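Local coordinates for lipoprotein (Clostridium difficile, PDB 4OTE) that probably binds methionine outside the cell membrane as the lipid-attached binding protein of a transporter, at residues F59-Y64 / Y197-A202. Numbering follows the deposited sequence.
Sequences FQHEPY and YANLLA. With MSE (selenomethionine), chain C; ACT (acetate ion), chain S.
The imidazole of His61 is held between Tyr197 and the bound selenomethionine. Tyr197 sends its ring edge toward one face, in an edge-to-face pair with planes at 59° and CD1 above the middle of the imidazole; on the opposite face, offset toward the rim, the ligand SE lies 3.6 Å from His61 NE2. In the ring plane, His61 NE2 donates to OXT of an acetate ion (2.9 Å), which probably comes from the crystallisation liquor; the acetate methyl packs on Tyr197 CB. Pro63 CG touches Tyr197 CD1 at 3.9 Å, the two side chains crossing at about a right angle. The ligand methyl CE sits over the centre of the Tyr64 ring. Phe59, Gln60, His61, Tyr64 and Asn199 line the selenomethionine pocket of the two-lobed periplasmic-binding-protein fold, here where strand 60-61 gives way to helix 62-72. His61 is the N-cap: with CG between backbone N and carbonyl carbon (chi1 45°), its ND1 accepts a weak bond from Tyr64 N. Behind it, Leu200 N donates to Gln60 O (3.0 Å), and one water bridges Glu62 N and Ala198 O. Farther along, Ala202 CB packs against Gln60 NE2 (3.4 Å), which hydrogen-bonds to Asn46 OD1.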
loop_
_atom_site.group_PDB
_atom_site.type_symbol
_atom_site.label_atom_id
_atom_site.label_comp_id
_atom_site.label_asym_id
_atom_site.label_seq_id
_atom_site.Cartn_x
_atom_site.Cartn_y
_atom_site.Cartn_z
ATOM N N PHE A 59 -3.728 -7.037 0.850
ATOM C CA PHE A 59 -3.787 -5.615 0.478
ATOM C C PHE A 59 -3.042 -4.664 1.426
ATOM O O PHE A 59 -2.724 -3.545 1.030
ATOM C CB PHE A 59 -5.252 -5.158 0.350
ATOM C CG PHE A 59 -5.921 -4.877 1.669
ATOM C CD1 PHE A 59 -6.312 -5.912 2.504
ATOM C CD2 PHE A 59 -6.153 -3.569 2.078
ATOM C CE1 PHE A 59 -6.921 -5.649 3.723
ATOM C CE2 PHE A 59 -6.759 -3.297 3.292
ATOM C CZ PHE A 59 -7.145 -4.340 4.117
ATOM N N GLN A 60 -2.763 -5.101 2.657
ATOM C CA GLN A 60 -2.274 -4.208 3.707
ATOM C C GLN A 60 -0.926 -4.625 4.289
ATOM O O GLN A 60 -0.463 -5.747 4.077
ATOM C CB GLN A 60 -3.297 -4.154 4.842
ATOM C CG GLN A 60 -3.292 -5.387 5.734
ATOM C CD GLN A 60 -4.592 -5.559 6.486
ATOM O OE1 GLN A 60 -4.990 -4.680 7.248
ATOM N NE2 GLN A 60 -5.262 -6.694 6.281
ATOM N N HIS A 61 -0.318 -3.702 5.034
ATOM C CA HIS A 61 0.842 -4.004 5.867
ATOM C C HIS A 61 0.407 -4.112 7.336
ATOM O O HIS A 61 -0.734 -3.785 7.686
ATOM C CB HIS A 61 1.979 -2.980 5.670
ATOM C CG HIS A 61 1.543 -1.547 5.664
ATOM N ND1 HIS A 61 0.930 -0.946 6.741
ATOM C CD2 HIS A 61 1.675 -0.580 4.722
ATOM C CE1 HIS A 61 0.680 0.320 6.457
ATOM N NE2 HIS A 61 1.122 0.568 5.237
ATOM N N GLU A 62 1.307 -4.591 8.187
ATOM C CA GLU A 62 0.955 -4.901 9.572
ATOM C C GLU A 62 0.537 -3.680 10.392
ATOM O O GLU A 62 -0.381 -3.787 11.205
ATOM C CB GLU A 62 2.090 -5.653 10.276
ATOM C CG GLU A 62 1.733 -6.105 11.687
ATOM C CD GLU A 62 2.770 -7.023 12.302
ATOM O OE1 GLU A 62 3.911 -7.084 11.793
ATOM O OE2 GLU A 62 2.439 -7.686 13.307
ATOM N N PRO A 63 1.209 -2.525 10.195
ATOM C CA PRO A 63 0.797 -1.318 10.923
ATOM C C PRO A 63 -0.653 -0.907 10.654
ATOM O O PRO A 63 -1.362 -0.524 11.578
ATOM C CB PRO A 63 1.768 -0.254 10.411
ATOM C CG PRO A 63 2.995 -1.022 10.072
ATOM C CD PRO A 63 2.508 -2.335 9.524
ATOM N N TYR A 64 -1.087 -1.002 9.401
ATOM C CA TYR A 64 -2.469 -0.702 9.042
ATOM C C TYR A 64 -3.414 -1.685 9.717
ATOM O O TYR A 64 -4.436 -1.287 10.270
ATOM C CB TYR A 64 -2.666 -0.760 7.525
ATOM C CG TYR A 64 -4.050 -0.343 7.097
ATOM C CD1 TYR A 64 -4.354 0.996 6.864
ATOM C CD2 TYR A 64 -5.063 -1.285 6.941
ATOM C CE1 TYR A 64 -5.631 1.381 6.481
ATOM C CE2 TYR A 64 -6.339 -0.911 6.555
ATOM C CZ TYR A 64 -6.616 0.418 6.321
ATOM O OH TYR A 64 -7.883 0.783 5.941
ATOM N N TYR A 197 6.589 -1.708 6.490
ATOM C CA TYR A 197 5.409 -1.475 5.665
ATOM C C TYR A 197 5.249 -2.511 4.543
ATOM O O TYR A 197 4.566 -2.262 3.548
ATOM C CB TYR A 197 5.464 -0.057 5.094
ATOM C CG TYR A 197 5.533 0.998 6.174
ATOM C CD1 TYR A 197 4.544 1.077 7.150
ATOM C CD2 TYR A 197 6.585 1.912 6.229
ATOM C CE1 TYR A 197 4.600 2.028 8.150
ATOM C CE2 TYR A 197 6.646 2.870 7.228
ATOM C CZ TYR A 197 5.647 2.925 8.182
ATOM O OH TYR A 197 5.685 3.866 9.180
ATOM N N ALA A 198 5.860 -3.679 4.714
ATOM C CA ALA A 198 5.700 -4.761 3.752
ATOM C C ALA A 198 4.247 -5.239 3.752
ATOM O O ALA A 198 3.684 -5.531 4.808
ATOM C CB ALA A 198 6.632 -5.915 4.088
ATOM N N ASN A 199 3.633 -5.275 2.572
ATOM C CA ASN A 199 2.309 -5.861 2.428
ATOM C C ASN A 199 2.406 -7.355 2.679
ATOM O O ASN A 199 3.470 -7.960 2.499
ATOM C CB ASN A 199 1.728 -5.601 1.040
ATOM C CG ASN A 199 1.396 -4.138 0.806
ATOM O OD1 ASN A 199 1.992 -3.246 1.414
ATOM N ND2 ASN A 199 0.445 -3.885 -0.080
ATOM N N LEU A 200 1.295 -7.947 3.101
ATOM C CA LEU A 200 1.300 -9.338 3.529
ATOM C C LEU A 200 -0.100 -9.926 3.543
ATOM O O LEU A 200 -1.095 -9.203 3.478
ATOM C CB LEU A 200 1.958 -9.465 4.915
ATOM C CG LEU A 200 1.745 -8.330 5.928
ATOM C CD1 LEU A 200 0.308 -8.277 6.419
ATOM C CD2 LEU A 200 2.703 -8.468 7.099
ATOM N N LEU A 201 -0.158 -11.248 3.610
ATOM C CA LEU A 201 -1.412 -11.950 3.766
ATOM C C LEU A 201 -1.897 -11.737 5.196
ATOM O O LEU A 201 -1.103 -11.766 6.140
ATOM C CB LEU A 201 -1.228 -13.440 3.479
ATOM C CG LEU A 201 -2.509 -14.238 3.231
ATOM C CD1 LEU A 201 -3.058 -13.957 1.840
ATOM C CD2 LEU A 201 -2.246 -15.726 3.417
ATOM N N ALA A 202 -3.194 -11.479 5.340
ATOM C CA ALA A 202 -3.825 -11.372 6.647
ATOM C C ALA A 202 -4.928 -12.412 6.747
ATOM O O ALA A 202 -5.561 -12.759 5.749
ATOM C CB ALA A 202 -4.385 -9.975 6.862
HETATM N N MSE C 301 -0.101 -1.006 -1.013
HETATM C CA MSE C 301 -0.305 -0.014 0.096
HETATM C C MSE C 301 1.027 0.480 0.543
HETATM O O MSE C 301 1.897 -0.311 0.921
HETATM O OXT MSE C 301 1.251 1.693 0.540
HETATM C CB MSE C 301 -1.040 -0.601 1.300
HETATM C CG MSE C 301 -1.374 0.472 2.340
HETATM SE SE MSE C 301 -2.149 -0.340 3.962
HETATM C CE MSE C 301 -3.889 -0.807 3.194
HETATM C C ACT S . 2.428 2.946 2.617
HETATM O O ACT S . 2.391 3.459 1.476
HETATM O OXT ACT S . 1.401 2.667 3.272
HETATM C CH3 ACT S . 3.761 2.651 3.214
HETATM O O HOH W 1 -3.560 -8.062 3.621
HETATM O O HOH W 2 4.116 -5.115 7.480
#